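Local atomic coordinates of 3-dehydroquinate dehydratase (Enterococcus faecalis, PDB entry 4PH6), a protein that catalyses the cis-dehydration of 3-dehydroquinate to 3-dehydroshikimate through an imine intermediate, the third step of the chorismate (shikimate) pathway. Residues A[145-149]-A[150-154]; A[182-185]-A[186-190]. All blocks are in the same frame, centred on the assembly; numbering follows the deposited sequence.

Contact 1: residues A[145-149]-A[150-154]; sequences NHDFQ and KTPSQ
Asp-147 and Lys-150 close the turn that follows strand 140-147 of the (beta/alpha)8 barrel. The tight part lies around the carboxylate. With CG of Asp-147 anti to its own backbone N (chi1 -164°), OD1 of Asp-147 takes the N-H of Gln-149 at 3.1 Å, nearly along the C-O axis, which makes an Asx turn. The backbone N of Lys-150 then reaches OD1 of Asp-147 at 3.2 Å from well above the carboxylate plane. One oxygen thus grips two successive N-H groups, a task suited to the short side chain of aspartate, whose carboxylate stays close to its own backbone.

The second oxygen serves the lysine side chain. Lys-150 NZ lies 3.1 Å from Asp-147 OD2, on its syn lone pair, in a salt bridge. From a first torsion of 64° the lysine chain runs extended through chi2 and chi3, and the bend at chi4 (-62°) turns the ammonium back.

The outer side is looser and wet. Here the exposed Gln-149 stretches out, and a water donates to its OE1 at 3.2 Å while accepting from Lys-150 NZ. The side chain of Phe-148, also exposed, touches Met-208. Beyond the turn, Ser-153 N-caps helix 154-166 through Glu-156 N. Two N-H groups and an ammonium share a single carboxylate, so Asp-147 is probably held in its charged form, in a turn that begins one residue after His-146, the predicted proton donor/acceptor.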
ATOM      1  N   ASN A 145      13.434  -4.139 -17.145  1.00 10.15           N
ATOM      2  CA  ASN A 145      13.807  -2.764 -17.413  1.00 10.61           C
ATOM      3  C   ASN A 145      13.816  -1.955 -16.124  1.00 10.96           C
ATOM      4  O   ASN A 145      12.975  -2.144 -15.255  1.00 10.62           O
ATOM      5  CB  ASN A 145      12.860  -2.149 -18.444  1.00 10.46           C
ATOM      6  CG  ASN A 145      13.091  -0.667 -18.632  1.00 12.22           C
ATOM      7  OD1 ASN A 145      12.216   0.137 -18.357  1.00 11.30           O
ATOM      8  ND2 ASN A 145      14.292  -0.298 -19.075  1.00 11.96           N
ATOM      9  N   HIS A 146      14.791  -1.069 -15.996  1.00 15.61           N
ATOM     10  CA  HIS A 146      14.897  -0.223 -14.817  1.00 16.52           C
ATOM     11  C   HIS A 146      15.137   1.209 -15.208  1.00 22.41           C
ATOM     12  O   HIS A 146      16.064   1.504 -15.962  1.00 20.51           O
ATOM     13  CB  HIS A 146      16.041  -0.677 -13.912  1.00 13.18           C
ATOM     14  CG  HIS A 146      15.904  -2.087 -13.442  1.00 14.10           C
ATOM     15  ND1 HIS A 146      16.239  -3.156 -14.233  1.00 12.36           N
ATOM     16  CD2 HIS A 146      15.449  -2.593 -12.277  1.00 12.66           C
ATOM     17  CE1 HIS A 146      15.990  -4.277 -13.566  1.00 29.80           C
ATOM     18  NE2 HIS A 146      15.527  -3.956 -12.375  1.00 12.44           N
ATOM     19  N   ASP A 147      14.309   2.101 -14.679  1.00 25.88           N
ATOM     20  CA  ASP A 147      14.555   3.528 -14.802  1.00 17.62           C
ATOM     21  C   ASP A 147      14.724   4.102 -13.409  1.00 15.58           C
ATOM     22  O   ASP A 147      13.753   4.205 -12.672  1.00 15.16           O
ATOM     23  CB  ASP A 147      13.407   4.216 -15.526  1.00 15.96           C
ATOM     24  CG  ASP A 147      13.774   5.610 -16.008  1.00 16.27           C
ATOM     25  OD1 ASP A 147      14.537   6.313 -15.308  1.00 17.49           O
ATOM     26  OD2 ASP A 147      13.296   5.999 -17.085  1.00 16.53           O
ATOM     27  N   PHE A 148      15.947   4.488 -13.049  1.00 22.15           N
ATOM     28  CA  PHE A 148      16.215   4.935 -11.684  1.00 23.24           C
ATOM     29  C   PHE A 148      16.162   6.450 -11.547  1.00 26.35           C
ATOM     30  O   PHE A 148      16.487   6.989 -10.485  1.00 32.35           O
ATOM     31  CB  PHE A 148      17.568   4.395 -11.178  1.00 21.75           C
ATOM     32  CG  PHE A 148      18.778   4.962 -11.881  1.00 26.18           C
ATOM     33  CD1 PHE A 148      19.432   6.083 -11.384  1.00 31.86           C
ATOM     34  CD2 PHE A 148      19.292   4.347 -13.017  1.00 29.96           C
ATOM     35  CE1 PHE A 148      20.566   6.597 -12.023  1.00 32.57           C
ATOM     36  CE2 PHE A 148      20.423   4.857 -13.663  1.00 28.86           C
ATOM     37  CZ  PHE A 148      21.058   5.983 -13.164  1.00 27.59           C
ATOM     38  N   GLN A 149      15.718   7.132 -12.599  1.00 24.69           N
ATOM     39  CA  GLN A 149      15.611   8.591 -12.555  1.00 29.88           C
ATOM     40  C   GLN A 149      14.166   9.085 -12.519  1.00 26.35           C
ATOM     41  O   GLN A 149      13.868  10.103 -11.894  1.00 22.03           O
ATOM     42  CB  GLN A 149      16.337   9.213 -13.748  1.00 26.67           C
ATOM     43  CG  GLN A 149      17.838   9.005 -13.711  1.00 31.95           C
ATOM     44  CD  GLN A 149      18.532   9.502 -14.965  1.00 40.13           C
ATOM     45  OE1 GLN A 149      17.918   9.628 -16.031  1.00 39.71           O
ATOM     46  NE2 GLN A 149      19.825   9.778 -14.847  1.00 47.84           N
ATOM     47  N   LYS A 150      13.276   8.363 -13.192  1.00 22.12           N
ATOM     48  CA  LYS A 150      11.922   8.847 -13.393  1.00 23.02           C
ATOM     49  C   LYS A 150      10.924   7.724 -13.612  1.00 18.45           C
ATOM     50  O   LYS A 150      11.282   6.552 -13.717  1.00 15.92           O
ATOM     51  CB  LYS A 150      11.873   9.795 -14.595  1.00 24.84           C
ATOM     52  CG  LYS A 150      12.225   9.109 -15.899  1.00 27.42           C
ATOM     53  CD  LYS A 150      12.239  10.066 -17.071  1.00 29.01           C
ATOM     54  CE  LYS A 150      12.592   9.329 -18.351  1.00 31.70           C
ATOM     55  NZ  LYS A 150      13.954   8.738 -18.276  1.00 38.33           N
ATOM     56  N   THR A 151       9.660   8.110 -13.694  1.00 19.56           N
ATOM     57  CA  THR A 151       8.579   7.189 -13.981  1.00 17.37           C
ATOM     58  C   THR A 151       7.990   7.506 -15.350  1.00 16.56           C
ATOM     59  O   THR A 151       7.493   8.613 -15.568  1.00 17.16           O
ATOM     60  CB  THR A 151       7.477   7.273 -12.913  1.00 15.24           C
ATOM     61  OG1 THR A 151       8.053   7.068 -11.618  1.00 17.60           O
ATOM     62  CG2 THR A 151       6.397   6.223 -13.172  1.00 18.95           C
ATOM     63  N   PRO A 152       8.053   6.540 -16.283  1.00 17.81           N
ATOM     64  CA  PRO A 152       7.446   6.752 -17.603  1.00 17.78           C
ATOM     65  C   PRO A 152       5.931   6.785 -17.472  1.00 18.22           C
ATOM     66  O   PRO A 152       5.397   6.448 -16.413  1.00 14.64           O
ATOM     67  CB  PRO A 152       7.896   5.527 -18.416  1.00 14.56           C
ATOM     68  CG  PRO A 152       8.990   4.885 -17.609  1.00 13.88           C
ATOM     69  CD  PRO A 152       8.705   5.225 -16.178  1.00 13.83           C
ATOM     70  N   SER A 153       5.245   7.170 -18.537  1.00 12.06           N
ATOM     71  CA  SER A 153       3.795   7.174 -18.513  1.00 12.27           C
ATOM     72  C   SER A 153       3.286   5.764 -18.288  1.00 13.08           C
ATOM     73  O   SER A 153       3.991   4.785 -18.565  1.00 15.61           O
ATOM     74  CB  SER A 153       3.224   7.728 -19.816  1.00 12.47           C
ATOM     75  OG  SER A 153       3.352   6.766 -20.844  1.00 15.76           O
ATOM     76  N   GLN A 154       2.060   5.663 -17.788  1.00 11.09           N
ATOM     77  CA  GLN A 154       1.435   4.372 -17.594  1.00 10.46           C
ATOM     78  C   GLN A 154       1.473   3.511 -18.867  1.00 17.92           C
ATOM     79  O   GLN A 154       1.757   2.316 -18.796  1.00  9.33           O
ATOM     80  CB  GLN A 154      -0.005   4.547 -17.128  1.00 11.39           C
ATOM     81  CG  GLN A 154      -0.805   3.261 -17.214  1.00 21.08           C
ATOM     82  CD  GLN A 154      -2.122   3.348 -16.476  1.00 17.78           C
ATOM     83  OE1 GLN A 154      -2.356   4.296 -15.734  1.00 15.98           O
ATOM     84  NE2 GLN A 154      -2.973   2.347 -16.653  1.00 12.17           N
TER
HETATM   85  O   HOH W   1      15.280  10.696 -17.488  1.00 30.52           O

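Contact 2: residues A[182-185]-A[186-190]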
ATOM      1  N   THR A 182       1.898  10.608  -7.339  1.00 12.62           N
ATOM      2  CA  THR A 182       1.275  10.291  -8.625  1.00 12.54           C
ATOM      3  C   THR A 182       2.042   9.208  -9.401  1.00 11.62           C
ATOM      4  O   THR A 182       1.441   8.289  -9.944  1.00 17.11           O
ATOM      5  CB  THR A 182       1.167  11.547  -9.511  1.00 13.30           C
ATOM      6  OG1 THR A 182       0.369  12.523  -8.850  1.00 18.73           O
ATOM      7  CG2 THR A 182       0.535  11.222 -10.864  1.00 13.39           C
ATOM      8  N   ASP A 183       3.365   9.329  -9.458  1.00 11.24           N
ATOM      9  CA  ASP A 183       4.202   8.360 -10.150  1.00 10.48           C
ATOM     10  C   ASP A 183       4.038   6.955  -9.570  1.00 13.59           C
ATOM     11  O   ASP A 183       4.149   5.959 -10.282  1.00  9.36           O
ATOM     12  CB  ASP A 183       5.680   8.761 -10.074  1.00 13.95           C
ATOM     13  CG  ASP A 183       6.012   9.981 -10.904  1.00 14.34           C
ATOM     14  OD1 ASP A 183       5.213  10.376 -11.789  1.00 20.60           O
ATOM     15  OD2 ASP A 183       7.103  10.539 -10.668  1.00 15.48           O
ATOM     16  N   VAL A 184       3.783   6.878  -8.266  1.00 11.93           N
ATOM     17  CA  VAL A 184       3.609   5.577  -7.634  1.00 18.91           C
ATOM     18  C   VAL A 184       2.284   4.976  -8.093  1.00  9.67           C
ATOM     19  O   VAL A 184       2.197   3.788  -8.376  1.00  9.25           O
ATOM     20  CB  VAL A 184       3.643   5.668  -6.099  1.00 18.22           C
ATOM     21  CG1 VAL A 184       3.558   4.257  -5.485  1.00 14.64           C
ATOM     22  CG2 VAL A 184       4.915   6.378  -5.652  1.00 13.75           C
ATOM     23  N   LEU A 185       1.260   5.810  -8.189  1.00 10.93           N
ATOM     24  CA  LEU A 185      -0.016   5.369  -8.713  1.00 16.01           C
ATOM     25  C   LEU A 185       0.133   4.931 -10.172  1.00 16.49           C
ATOM     26  O   LEU A 185      -0.445   3.930 -10.587  1.00 14.77           O
ATOM     27  CB  LEU A 185      -1.055   6.480  -8.580  1.00 11.69           C
ATOM     28  CG  LEU A 185      -1.638   6.623  -7.172  1.00 16.22           C
ATOM     29  CD1 LEU A 185      -2.517   7.883  -7.067  1.00 17.03           C
ATOM     30  CD2 LEU A 185      -2.434   5.383  -6.808  1.00 14.25           C
ATOM     31  N   THR A 186       0.910   5.693 -10.936  1.00 10.44           N
ATOM     32  CA  THR A 186       1.165   5.367 -12.326  1.00 21.22           C
ATOM     33  C   THR A 186       1.705   3.934 -12.443  1.00 17.80           C
ATOM     34  O   THR A 186       1.141   3.103 -13.170  1.00  9.64           O
ATOM     35  CB  THR A 186       2.157   6.367 -12.959  1.00 20.62           C
ATOM     36  OG1 THR A 186       1.586   7.684 -12.929  1.00 14.42           O
ATOM     37  CG2 THR A 186       2.479   5.968 -14.395  1.00 10.38           C
ATOM     38  N   LEU A 187       2.763   3.650 -11.688  1.00 10.01           N
ATOM     39  CA  LEU A 187       3.333   2.307 -11.616  1.00  9.54           C
ATOM     40  C   LEU A 187       2.296   1.256 -11.178  1.00 10.89           C
ATOM     41  O   LEU A 187       2.157   0.219 -11.824  1.00 10.25           O
ATOM     42  CB  LEU A 187       4.538   2.301 -10.664  1.00  7.93           C
ATOM     43  CG  LEU A 187       5.375   1.019 -10.563  1.00  7.35           C
ATOM     44  CD1 LEU A 187       4.809   0.069  -9.507  1.00  7.30           C
ATOM     45  CD2 LEU A 187       5.487   0.319 -11.921  1.00  7.20           C
ATOM     46  N   LEU A 188       1.589   1.505 -10.078  1.00  9.73           N
ATOM     47  CA  LEU A 188       0.601   0.540  -9.587  1.00  8.97           C
ATOM     48  C   LEU A 188      -0.495   0.265 -10.627  1.00  9.43           C
ATOM     49  O   LEU A 188      -0.856  -0.884 -10.851  1.00  9.42           O
ATOM     50  CB  LEU A 188      -0.018   1.022  -8.271  1.00  9.40           C
ATOM     51  CG  LEU A 188       0.935   1.052  -7.076  1.00 13.43           C
ATOM     52  CD1 LEU A 188       0.296   1.682  -5.854  1.00  9.76           C
ATOM     53  CD2 LEU A 188       1.400  -0.356  -6.763  1.00 13.81           C
ATOM     54  N   SER A 189      -1.002   1.314 -11.268  1.00  9.97           N
ATOM     55  CA  SER A 189      -2.013   1.176 -12.330  1.00 12.83           C
ATOM     56  C   SER A 189      -1.509   0.441 -13.572  1.00 13.23           C
ATOM     57  O   SER A 189      -2.219  -0.373 -14.157  1.00 10.78           O
ATOM     58  CB  SER A 189      -2.521   2.547 -12.764  1.00 11.37           C
ATOM     59  OG  SER A 189      -3.316   3.123 -11.757  1.00 18.19           O
ATOM     60  N   ALA A 190      -0.294   0.779 -13.986  1.00 10.51           N
ATOM     61  CA  ALA A 190       0.370   0.106 -15.096  1.00 11.55           C
ATOM     62  C   ALA A 190       0.455  -1.391 -14.819  1.00 11.60           C
ATOM     63  O   ALA A 190       0.185  -2.229 -15.696  1.00 10.37           O
ATOM     64  CB  ALA A 190       1.758   0.692 -15.319  1.00  9.17           C
TER
HETATM   65  O   HOH W   2       3.055   9.706 -13.301  1.00 14.09           O
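Thr-182 to Ala-190 form two and a half turns of helix 181-197, and four successive i to i+4 bonds join 182-185 to 186-190. Thr-186 N reaches Thr-182 O at 2.8 Å, and Leu-187 N reaches Asp-183 O at 3.0 Å. Leu-188 N to Val-184 O and Ser-189 N to Leu-185 O continue the ladder.

On the buried side, Val-184 and Leu-188 lie side by side one turn apart, pointing the same way, with CG1 of Val-184 4.2 Å from CD1 of Leu-188. Both also pack on Ile-214. Leu-187 reaches Thr-205 and Ser-207 of strand 203-207, as suits the inward face of a barrel helix. Leu-185 instead packs on Phe-222 of the second subunit, whose own Leu-185 meets Leu-188 and Ser-189.

The polar edge is built differently. With OG1 of Thr-186 set beside its own backbone N (chi1 -62°), the hydroxyl lies 3.0 Å from Thr-182 O, and a water joins it to Asp-183 OD1. The other carboxylate oxygen of Asp-183 accepts from Gln-179 N. The chemistry thus divides the helix surface. The hydroxyls of Thr-186 and Ser-189 lie near the carbonyls one turn back, the latter in a weak bond to Leu-185 O, while OG1 of Thr-182 pairs with Asn-192 of the second subunit. Val-184 and Leu-187 give the barrel an apolar face, Leu-185 gives one to the second subunit, and Leu-188 meets both, so that apolar packing serves fold and dimer alike.

How the contacts relate
Contacts 1 and 2 follow one another along the chain, their centres about 10 Å apart, and touch where the loop after strand 140-147 enters helix 154-166. Thr-151 OG1 packs 3.3 Å from Asp-183 CB, its hydroxyl being bonded to Met-177 O. Next along, Thr-186 CG2 sits 3.4 Å from Gln-154 N. Contact 1 includes His-146, whose NE2 is hydrogen-bonded to NZ of Lys-173, the predicted Schiff-base lysine on strand 171-176. Contact 2 lies on helix 181-197 of the beta-alpha-beta unit that runs from strand 171-176 to strand 203-207: the Leu-187 side chain is about 10 Å from that of Lys-173, while Thr-182, Leu-185, Leu-188 and Ser-189 meet the second subunit.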